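Local atomic coordinates of A putative transcriptional regulator (Rhodococcus sp., PDB entry 2HKU), a protein that probably binds DNA as a dimeric transcriptional regulator of the TetR family. Residues A[23-28]-A[43-48]; A[67-72]-A[128-133]. One frame throughout, in Å; residues are numbered along the deposited sequence.

Interaction 1 (23-28 with 43-48) and interaction 2 (67-72 with 128-133) follow one another along the chain, the first closing before the second opens, with centres about 18 Å apart. Interaction 1 lies inside the helix-turn-helix domain, joining helices 21-36 and 42-49. Interaction 2 joins helix 63-87, which begins in that domain, to helix 125-152 of the C-terminal region. The two meet directly: the ring tip of Phe26, atom CZ, lies 3.7 Å from Val70 CA. Together they illustrate how an all-helical TetR-family regulator can couple its parts, through a continuous series of packed helices that probably links the DNA-reading domain to the body of the dimer.

Interaction 1: residues A[23-28]-A[43-48]; sequences DALFTA and TQICAA
Leu25 and Ala28 pack against Ile45, Cys46 and Ala48 in an apolar helix-helix contact within the predicted DNA-binding domain, where helix 21-36 crosses helix 42-49, the first helix of the helix-turn-helix. The axes of the two short segments pass 8.6 Å apart, their directions 121° from each other. No hydrogen bond joins the two segments; the contacts are mostly apolar, with Ala28 CB against Ile45 O as an exception. Ala28 brings the backbones together, its CA lying 5.6 Å from Ile45 CA. There Ala28 CB meets Ala48 CB at 3.7 Å and, at the same distance, touches the carbonyl oxygen of Ile45. The branched methyl Ile45 CG2 is a little farther from Ala28 CB.

One turn earlier the contact is made by longer side chains. Leu25 does not point straight at the partner helix, but its end reaches across, and CD2 comes to 3.9 Å from Ile45 CG2. The two side chains cross at about a right angle, methyl against methyl. In Ile45, CG2 stands anti to the backbone N, which sets this branch against Leu25 and Ala28 while CG1 takes the position beside the N. Cys46 joins more loosely, through SG at 4.3 Å from Leu25 CD2.

Surrounding helices continue the same small core. Ala49 follows on helix 42-49 and packs on Ala24, Leu25 and Ala28, while Ile45 turns also to Ala29, Leu32 and Phe33 of helix 21-36. Val56 of helix 53-60, the second helix of the predicted DNA-binding motif, touches both Leu25 and Cys46, so both helices of the motif meet the domain's first helix around Leu25.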
# COMPACT_ATOMS: atom_id res chain seq x y z
N ASP A 23 16.53 17.69 -17.72
CA ASP A 23 16.09 18.23 -16.43
C ASP A 23 14.76 19.00 -16.49
O ASP A 23 13.92 18.90 -15.55
CB ASP A 23 17.16 19.12 -15.75
CG ASP A 23 18.46 18.38 -15.45
OD1 ASP A 23 18.44 17.14 -15.20
OD2 ASP A 23 19.51 19.06 -15.45
N ALA A 24 14.56 19.75 -17.58
CA ALA A 24 13.31 20.50 -17.76
C ALA A 24 12.10 19.53 -17.79
O ALA A 24 11.09 19.77 -17.16
CB ALA A 24 13.35 21.39 -19.05
N LEU A 25 12.25 18.46 -18.54
CA LEU A 25 11.23 17.39 -18.65
C LEU A 25 10.92 16.73 -17.29
O LEU A 25 9.75 16.62 -16.84
CB LEU A 25 11.69 16.36 -19.68
CG LEU A 25 11.39 16.74 -21.12
CD1 LEU A 25 12.04 15.71 -22.04
CD2 LEU A 25 9.87 16.76 -21.37
N PHE A 26 12.01 16.42 -16.59
CA PHE A 26 11.92 15.75 -15.32
C PHE A 26 11.17 16.56 -14.32
O PHE A 26 10.26 16.06 -13.66
CB PHE A 26 13.30 15.31 -14.82
CG PHE A 26 13.23 14.11 -13.86
CD1 PHE A 26 13.20 12.81 -14.36
CD2 PHE A 26 13.19 14.29 -12.48
CE1 PHE A 26 13.15 11.73 -13.50
CE2 PHE A 26 13.14 13.18 -11.62
CZ PHE A 26 13.14 11.94 -12.12
N THR A 27 11.50 17.85 -14.22
CA THR A 27 10.80 18.76 -13.33
C THR A 27 9.32 18.94 -13.67
O THR A 27 8.51 18.93 -12.80
CB THR A 27 11.55 20.17 -13.30
OG1 THR A 27 12.86 19.94 -12.74
CG2 THR A 27 10.82 21.20 -12.45
N ALA A 28 8.99 19.14 -14.95
CA ALA A 28 7.63 19.41 -15.32
C ALA A 28 6.86 18.12 -15.00
O ALA A 28 5.82 18.15 -14.38
CB ALA A 28 7.56 19.71 -16.78
N THR A 43 2.13 15.85 -23.96
CA THR A 43 2.12 17.21 -24.60
C THR A 43 2.08 18.37 -23.58
O THR A 43 2.62 19.47 -23.80
CB THR A 43 0.94 17.39 -25.64
OG1 THR A 43 -0.34 17.10 -25.02
CG2 THR A 43 1.12 16.50 -26.90
N GLN A 44 1.41 18.12 -22.48
CA GLN A 44 1.31 19.07 -21.40
C GLN A 44 2.59 19.16 -20.61
O GLN A 44 2.91 20.21 -20.11
CB GLN A 44 0.28 18.54 -20.47
CG GLN A 44 -0.57 19.56 -19.86
CD GLN A 44 -1.64 18.91 -19.04
OE1 GLN A 44 -1.49 18.75 -17.84
NE2 GLN A 44 -2.72 18.52 -19.68
N ILE A 45 3.28 18.01 -20.43
CA ILE A 45 4.62 17.97 -19.83
C ILE A 45 5.61 18.71 -20.74
O ILE A 45 6.41 19.49 -20.26
CB ILE A 45 5.10 16.50 -19.47
CG1 ILE A 45 4.33 15.99 -18.24
CG2 ILE A 45 6.59 16.44 -19.24
CD1 ILE A 45 4.29 14.42 -18.08
N CYS A 46 5.55 18.42 -22.03
CA CYS A 46 6.40 19.05 -23.03
C CYS A 46 6.13 20.55 -23.12
O CYS A 46 7.09 21.34 -23.22
CB CYS A 46 6.21 18.38 -24.38
SG CYS A 46 6.87 16.71 -24.43
N ALA A 47 4.85 20.94 -23.11
CA ALA A 47 4.47 22.38 -23.10
C ALA A 47 5.05 23.07 -21.85
O ALA A 47 5.73 24.10 -21.97
CB ALA A 47 2.92 22.58 -23.22
N ALA A 48 4.86 22.44 -20.68
CA ALA A 48 5.45 22.86 -19.44
C ALA A 48 6.97 22.95 -19.51
O ALA A 48 7.57 23.89 -18.97
CB ALA A 48 5.02 21.96 -18.29

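Interaction 2: residues A[67-72]-A[128-133]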
# COMPACT_ATOMS: atom_id res chain seq x y z
N PHE A 67 7.43 8.23 -16.19
CA PHE A 67 6.58 8.15 -15.03
C PHE A 67 7.28 7.33 -13.93
O PHE A 67 7.33 7.78 -12.79
CB PHE A 67 5.26 7.41 -15.35
CG PHE A 67 4.32 7.39 -14.17
CD1 PHE A 67 3.65 8.57 -13.81
CD2 PHE A 67 4.21 6.30 -13.40
CE1 PHE A 67 2.80 8.61 -12.73
CE2 PHE A 67 3.32 6.28 -12.33
CZ PHE A 67 2.63 7.40 -11.97
N VAL A 68 7.76 6.11 -14.27
CA VAL A 68 8.41 5.35 -13.23
C VAL A 68 9.69 6.07 -12.70
O VAL A 68 9.95 6.07 -11.48
CB VAL A 68 8.69 3.83 -13.70
CG1 VAL A 68 9.49 3.09 -12.65
CG2 VAL A 68 7.38 3.15 -14.00
N GLU A 69 10.51 6.65 -13.58
CA GLU A 69 11.70 7.30 -13.04
C GLU A 69 11.31 8.44 -12.11
O GLU A 69 11.87 8.58 -11.02
CB GLU A 69 12.59 7.87 -14.13
CG GLU A 69 13.40 6.82 -14.80
CD GLU A 69 14.39 7.41 -15.74
OE1 GLU A 69 14.79 8.60 -15.59
OE2 GLU A 69 14.74 6.67 -16.62
N VAL A 70 10.35 9.26 -12.54
CA VAL A 70 9.83 10.36 -11.70
C VAL A 70 9.34 9.86 -10.34
O VAL A 70 9.59 10.52 -9.26
CB VAL A 70 8.69 11.13 -12.48
CG1 VAL A 70 7.81 11.95 -11.58
CG2 VAL A 70 9.27 11.97 -13.65
N ALA A 71 8.62 8.70 -10.37
CA ALA A 71 8.01 8.15 -9.17
C ALA A 71 9.06 7.65 -8.18
O ALA A 71 9.00 7.93 -7.01
CB ALA A 71 6.99 7.01 -9.54
N CYS A 72 10.03 6.91 -8.70
CA CYS A 72 11.18 6.51 -7.94
C CYS A 72 11.98 7.70 -7.31
O CYS A 72 12.28 7.64 -6.15
CB CYS A 72 12.08 5.68 -8.83
SG CYS A 72 11.21 4.01 -9.18
N ARG A 128 10.53 -2.74 -13.87
CA ARG A 128 10.64 -3.51 -12.65
C ARG A 128 12.01 -3.32 -11.90
O ARG A 128 12.03 -3.25 -10.70
CB ARG A 128 10.38 -4.98 -12.95
CG ARG A 128 10.11 -5.83 -11.76
CD ARG A 128 10.88 -7.15 -11.85
NE ARG A 128 10.33 -8.15 -10.93
CZ ARG A 128 10.99 -8.74 -9.92
NH1 ARG A 128 12.28 -8.47 -9.68
NH2 ARG A 128 10.35 -9.64 -9.16
N ASP A 129 13.12 -3.23 -12.64
CA ASP A 129 14.45 -3.00 -12.05
C ASP A 129 14.60 -1.64 -11.36
O ASP A 129 15.27 -1.51 -10.32
CB ASP A 129 15.51 -3.20 -13.11
CG ASP A 129 15.60 -4.67 -13.60
OD1 ASP A 129 14.99 -5.62 -13.02
OD2 ASP A 129 16.28 -4.85 -14.62
N LEU A 130 13.98 -0.62 -11.92
CA LEU A 130 13.94 0.73 -11.30
C LEU A 130 13.18 0.64 -9.97
O LEU A 130 13.63 1.20 -8.96
CB LEU A 130 13.14 1.69 -12.18
CG LEU A 130 13.70 2.81 -13.07
CD1 LEU A 130 15.10 2.62 -13.46
CD2 LEU A 130 12.81 3.14 -14.30
N ILE A 131 12.03 -0.07 -10.00
CA ILE A 131 11.17 -0.25 -8.85
C ILE A 131 11.93 -1.01 -7.78
O ILE A 131 11.92 -0.59 -6.60
CB ILE A 131 9.82 -1.06 -9.16
CG1 ILE A 131 8.79 -0.24 -9.99
CG2 ILE A 131 9.10 -1.42 -7.85
CD1 ILE A 131 8.38 1.08 -9.41
N THR A 132 12.50 -2.18 -8.14
CA THR A 132 13.18 -2.99 -7.16
C THR A 132 14.44 -2.31 -6.62
O THR A 132 14.75 -2.43 -5.43
CB THR A 132 13.41 -4.49 -7.60
OG1 THR A 132 14.18 -4.52 -8.77
CG2 THR A 132 12.18 -5.06 -7.97
N ASP A 133 15.18 -1.62 -7.47
CA ASP A 133 16.30 -0.94 -6.93
C ASP A 133 15.86 0.09 -5.89
O ASP A 133 16.53 0.24 -4.92
CB ASP A 133 17.14 -0.22 -7.98
CG ASP A 133 18.17 -1.18 -8.71
OD1 ASP A 133 18.34 -2.36 -8.29
OD2 ASP A 133 18.75 -0.72 -9.70
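Two flat groups flank this contact, the peptide between Leu130 and Ile131 and the carboxylate of Glu69. Cys72 SG stands over one face of the peptide, 3.7 Å from Leu130 O and slightly farther from Leu130 C, which puts sulfur against the backbone of helix 125-152. The carboxylate makes salt bridges with Arg22 at OE1 and Arg65 at OE2, and the aliphatic stem of Glu69 packs: CG lies 3.8 Å from Leu130 CD2.

Leu130 carries most of the contact on its helix. Its CD2 methyl fits beside Val68 CG1 at 3.7 Å as well as against the Glu69 stem. Val68 presents that methyl because CG1 stands anti to the backbone N (chi1 174°), and it meets Leu130 CB too. On the neighbouring flank, Ile131 starts out along the side of its helix but bends back, chi2 of -57° turning CD1 toward both Val68 CG1, at 4.0 Å, and Cys72 SG, at 4.1 Å. The two segments run nearly parallel, 4° between their directions, with axes 9.9 Å apart.

Helix 108-120 closes over this seam: Met120 lies on Val68 and Phe114 on Ile131. On the side of helix 63-87 turned from helix 125-152, Val70 packs on Ala29 and Thr30 of helix 21-36. Ala181 of the second subunit packs on Arg128, Ile131 and Thr132, so the junction between the DNA-binding and C-terminal regions reaches the dimer partner.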